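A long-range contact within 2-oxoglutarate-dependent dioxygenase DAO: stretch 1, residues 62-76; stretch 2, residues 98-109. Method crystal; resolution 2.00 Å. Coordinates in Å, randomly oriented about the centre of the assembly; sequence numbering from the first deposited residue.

Stretch 1 62-76: DAKRRNADIIPGSGY
Stretch 2 98-109: ADVDAFCARLDA

Stretch 1 opens in a helix that begins earlier in the chain and gives way to a loop, and a strand starts at Gly75. Residues 98-106 continue a second helix, which Leu107 (phi/psi -61/135) is the first residue to leave. The register runs antiparallel: CA atoms approach to 5.8 Å between Asn67 and Leu107, 6.2 Å between Ile70 and Arg106, and 6.1 Å between Ile71 and Phe103. The contact buries 576 Å², both sides summed; Asp108, Ile70 and Ile71 are covered the most.

Asp108 (chi1 t, phi/psi -84/94) is the polar anchor. Its carboxylate meets the edge of the Arg66 guanidinium in a salt bridge, Asp108 OD2 lying 2.7 Å from Arg66 NH2 and 2.8 Å from Arg66 NE; opposite charges favour the pairing, although both hydrogen bonds are bent and weak. Arg66 (m, t, m) also holds Asp62 within its own stretch, Arg66 NH1 to Asp62 OD2 being a very short 2.5 Å. The Asp108 backbone is read by Asn67 (chi1 m, chi2 -49°), whose amide offers both an acceptor and a donor: Asp108 N donates to Asn67 OD1 at 2.7 Å and 167°, and Asn67 ND2 gives a weak, long bond of 3.4 Å to Asp108 O. One water donates to Arg66 O at 2.8 Å and to Arg106 O at 2.9 Å, bridging the two backbones.

Ile70 (p, t; phi/psi -74/-29) points toward the second helix. Ile70 CD1 lies over one face of the Phe103 ring, 4.0 Å from the centroid and 23° off the normal, a CH-pi contact, and also touches Leu107 CD2 at 3.7 Å. A branched aliphatic chain suits this apolar setting, while its backbone serves polar needs: Arg106 NH1 donates to Ile70 O at 2.9 Å and 156°, with Arg106 extended (m, t, t).

Ile71 (p, t; phi/psi -129/158) packs along the helix: Ile71 CG2 meets Ala102 CB at 3.9 Å, where the small methyl permits close approach, and Ile71 CD1 reaches Phe103 CB at 4.1 Å. Ile71 CG2 also covers a face of the Arg106 guanidinium, 3.7 Å from Arg106 NH1.

A type II turn from Ile71 to Ser74, closed by Ser74 N to Ile71 O at 2.8 Å, leads into the strand; Gly73 adopts the positive phi (82°) that glycine favours. At Gly75 (136/-161), a CB would clash with Asn67 O. Gly75 N sits at the edge of Phe103 (chi1 t, chi2 -92°), 3.8 Å from Phe103 CE2.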

# COMPACT_ATOMS: atom_id res chain seq x y z
N ASP B 62 14.67 4.81 -23.60
CA ASP B 62 15.74 5.79 -23.78
C ASP B 62 16.02 6.58 -22.50
O ASP B 62 17.18 6.84 -22.17
CB ASP B 62 15.43 6.73 -24.95
CG ASP B 62 14.27 7.62 -24.68
OD1 ASP B 62 13.15 7.12 -24.47
OD2 ASP B 62 14.50 8.84 -24.68
N ALA B 63 14.98 6.96 -21.74
CA ALA B 63 15.26 7.66 -20.49
C ALA B 63 16.02 6.74 -19.52
O ALA B 63 16.93 7.19 -18.81
CB ALA B 63 13.95 8.16 -19.88
N LYS B 64 15.69 5.45 -19.49
CA LYS B 64 16.41 4.52 -18.63
C LYS B 64 17.88 4.40 -19.03
O LYS B 64 18.77 4.37 -18.16
CB LYS B 64 15.70 3.16 -18.64
CG LYS B 64 14.25 3.32 -18.22
CD LYS B 64 13.63 2.15 -17.43
CE LYS B 64 12.76 1.29 -18.29
NZ LYS B 64 11.90 0.32 -17.54
N ARG B 65 18.16 4.39 -20.33
CA ARG B 65 19.56 4.33 -20.76
C ARG B 65 20.30 5.62 -20.44
O ARG B 65 21.49 5.61 -20.08
CB ARG B 65 19.64 4.05 -22.26
CG ARG B 65 20.38 2.76 -22.62
CD ARG B 65 21.70 3.01 -23.35
NE ARG B 65 21.50 3.34 -24.76
CZ ARG B 65 21.03 2.48 -25.67
NH1 ARG B 65 20.69 1.24 -25.33
NH2 ARG B 65 20.90 2.87 -26.94
N ARG B 66 19.63 6.77 -20.57
CA ARG B 66 20.28 8.00 -20.12
C ARG B 66 20.58 7.99 -18.62
O ARG B 66 21.37 8.82 -18.15
CB ARG B 66 19.39 9.19 -20.48
CG ARG B 66 19.34 9.42 -22.01
CD ARG B 66 18.86 10.81 -22.38
NE ARG B 66 17.48 11.07 -21.99
CZ ARG B 66 16.42 10.51 -22.57
NH1 ARG B 66 16.58 9.65 -23.57
NH2 ARG B 66 15.19 10.81 -22.14
N ASN B 67 20.00 7.05 -17.87
CA ASN B 67 20.27 6.95 -16.44
C ASN B 67 21.33 5.92 -16.12
O ASN B 67 21.58 5.67 -14.94
CB ASN B 67 18.95 6.61 -15.73
CG ASN B 67 18.10 7.83 -15.55
OD1 ASN B 67 18.59 8.87 -15.08
ND2 ASN B 67 16.81 7.72 -15.88
N ALA B 68 21.96 5.33 -17.12
CA ALA B 68 23.07 4.41 -16.88
C ALA B 68 24.35 5.19 -16.70
O ALA B 68 24.65 6.10 -17.47
CB ALA B 68 23.21 3.42 -18.02
N ASP B 69 25.12 4.83 -15.67
CA ASP B 69 26.44 5.41 -15.42
C ASP B 69 26.36 6.90 -15.12
O ASP B 69 27.27 7.67 -15.45
CB ASP B 69 27.36 5.13 -16.62
CG ASP B 69 27.45 3.63 -16.94
OD1 ASP B 69 27.89 2.84 -16.07
OD2 ASP B 69 27.04 3.24 -18.07
N ILE B 70 25.32 7.36 -14.42
CA ILE B 70 25.20 8.80 -14.21
C ILE B 70 26.22 9.28 -13.19
O ILE B 70 26.63 10.45 -13.22
CB ILE B 70 23.76 9.21 -13.84
CG1 ILE B 70 23.19 8.33 -12.73
CG2 ILE B 70 22.88 9.21 -15.10
CD1 ILE B 70 21.78 8.79 -12.24
N ILE B 71 26.61 8.41 -12.25
CA ILE B 71 27.86 8.61 -11.50
C ILE B 71 28.65 7.32 -11.57
O ILE B 71 28.09 6.24 -11.83
CB ILE B 71 27.62 9.01 -10.02
CG1 ILE B 71 26.94 7.89 -9.25
CG2 ILE B 71 26.79 10.25 -9.90
CD1 ILE B 71 26.81 8.15 -7.78
N PRO B 72 29.95 7.39 -11.36
CA PRO B 72 30.79 6.24 -11.71
C PRO B 72 30.31 4.97 -11.06
O PRO B 72 30.17 4.92 -9.83
CB PRO B 72 32.17 6.67 -11.19
CG PRO B 72 32.12 8.15 -11.21
CD PRO B 72 30.73 8.48 -10.77
N GLY B 73 29.98 3.97 -11.88
CA GLY B 73 29.51 2.69 -11.38
C GLY B 73 28.05 2.60 -11.02
O GLY B 73 27.59 1.52 -10.64
N SER B 74 27.28 3.69 -11.09
CA SER B 74 25.93 3.69 -10.55
C SER B 74 24.97 4.24 -11.59
O SER B 74 25.33 5.01 -12.47
CB SER B 74 25.85 4.53 -9.28
OG SER B 74 26.51 3.90 -8.20
N GLY B 75 23.71 3.84 -11.46
CA GLY B 75 22.68 4.22 -12.40
C GLY B 75 21.82 3.05 -12.76
O GLY B 75 21.76 2.06 -12.06
N TYR B 76 21.12 3.18 -13.88
CA TYR B 76 20.25 2.11 -14.34
C TYR B 76 21.05 0.92 -14.86
O TYR B 76 22.14 1.07 -15.41
CB TYR B 76 19.33 2.67 -15.44
CG TYR B 76 18.41 1.65 -16.04
CD1 TYR B 76 17.29 1.23 -15.37
CD2 TYR B 76 18.66 1.12 -17.28
CE1 TYR B 76 16.44 0.30 -15.91
CE2 TYR B 76 17.82 0.19 -17.84
CZ TYR B 76 16.72 -0.22 -17.17
OH TYR B 76 15.89 -1.15 -17.72
N ALA B 98 27.84 13.43 -1.18
CA ALA B 98 28.19 13.97 -2.49
C ALA B 98 27.70 13.07 -3.62
O ALA B 98 27.24 13.57 -4.67
CB ALA B 98 29.70 14.19 -2.54
N ASP B 99 27.76 11.74 -3.41
CA ASP B 99 27.31 10.76 -4.40
C ASP B 99 25.78 10.76 -4.51
O ASP B 99 25.22 10.55 -5.60
CB ASP B 99 27.73 9.33 -4.00
CG ASP B 99 29.23 9.06 -4.16
OD1 ASP B 99 29.93 9.95 -4.63
OD2 ASP B 99 29.69 7.94 -3.81
N VAL B 100 25.10 10.84 -3.36
CA VAL B 100 23.65 10.86 -3.35
C VAL B 100 23.15 12.13 -4.04
O VAL B 100 22.21 12.10 -4.83
CB VAL B 100 23.12 10.76 -1.90
CG1 VAL B 100 21.62 11.00 -1.88
CG2 VAL B 100 23.47 9.38 -1.26
N ASP B 101 23.76 13.27 -3.72
CA ASP B 101 23.37 14.52 -4.37
C ASP B 101 23.52 14.43 -5.89
O ASP B 101 22.59 14.76 -6.64
CB ASP B 101 24.22 15.65 -3.79
CG ASP B 101 23.99 15.87 -2.31
OD1 ASP B 101 23.07 15.25 -1.72
OD2 ASP B 101 24.75 16.66 -1.71
N ALA B 102 24.67 13.95 -6.37
CA ALA B 102 24.95 13.95 -7.81
C ALA B 102 24.10 12.93 -8.54
O ALA B 102 23.66 13.17 -9.67
CB ALA B 102 26.44 13.69 -8.05
N PHE B 103 23.88 11.78 -7.93
CA PHE B 103 22.99 10.78 -8.51
C PHE B 103 21.60 11.37 -8.75
O PHE B 103 21.07 11.30 -9.86
CB PHE B 103 22.92 9.55 -7.58
CG PHE B 103 22.07 8.41 -8.10
CD1 PHE B 103 20.73 8.31 -7.77
CD2 PHE B 103 22.63 7.41 -8.84
CE1 PHE B 103 19.98 7.26 -8.23
CE2 PHE B 103 21.86 6.36 -9.32
CZ PHE B 103 20.53 6.29 -8.99
N CYS B 104 21.01 11.97 -7.71
CA CYS B 104 19.64 12.48 -7.85
C CYS B 104 19.59 13.70 -8.75
O CYS B 104 18.60 13.93 -9.42
CB CYS B 104 19.05 12.78 -6.47
SG CYS B 104 18.93 11.20 -5.45
N ALA B 105 20.66 14.49 -8.77
CA ALA B 105 20.69 15.66 -9.65
C ALA B 105 20.77 15.24 -11.11
O ALA B 105 20.25 15.94 -11.98
CB ALA B 105 21.86 16.57 -9.28
N ARG B 106 21.35 14.05 -11.37
CA ARG B 106 21.61 13.59 -12.72
C ARG B 106 20.60 12.61 -13.25
O ARG B 106 20.63 12.29 -14.44
CB ARG B 106 23.00 12.97 -12.80
CG ARG B 106 24.07 13.99 -12.54
CD ARG B 106 25.45 13.37 -12.73
NE ARG B 106 26.45 14.17 -12.02
CZ ARG B 106 27.73 13.82 -11.86
NH1 ARG B 106 28.20 12.70 -12.36
NH2 ARG B 106 28.52 14.61 -11.18
N LEU B 107 19.68 12.14 -12.43
CA LEU B 107 18.62 11.28 -12.92
C LEU B 107 17.79 12.00 -13.97
O LEU B 107 17.39 13.15 -13.78
CB LEU B 107 17.70 10.84 -11.79
CG LEU B 107 18.18 9.71 -10.90
CD1 LEU B 107 17.24 9.68 -9.70
CD2 LEU B 107 18.16 8.40 -11.63
N ASP B 108 17.51 11.31 -15.05
CA ASP B 108 16.57 11.84 -16.04
C ASP B 108 15.14 11.47 -15.58
O ASP B 108 14.65 10.38 -15.83
CB ASP B 108 16.87 11.27 -17.41
CG ASP B 108 15.95 11.82 -18.46
OD1 ASP B 108 15.14 12.73 -18.16
OD2 ASP B 108 16.07 11.33 -19.60
N ALA B 109 14.51 12.38 -14.88
CA ALA B 109 13.21 12.15 -14.32
C ALA B 109 12.65 13.48 -13.88
O ALA B 109 13.42 14.43 -13.71
CB ALA B 109 13.31 11.21 -13.11
O HOH W 1 20.35 11.18 -17.05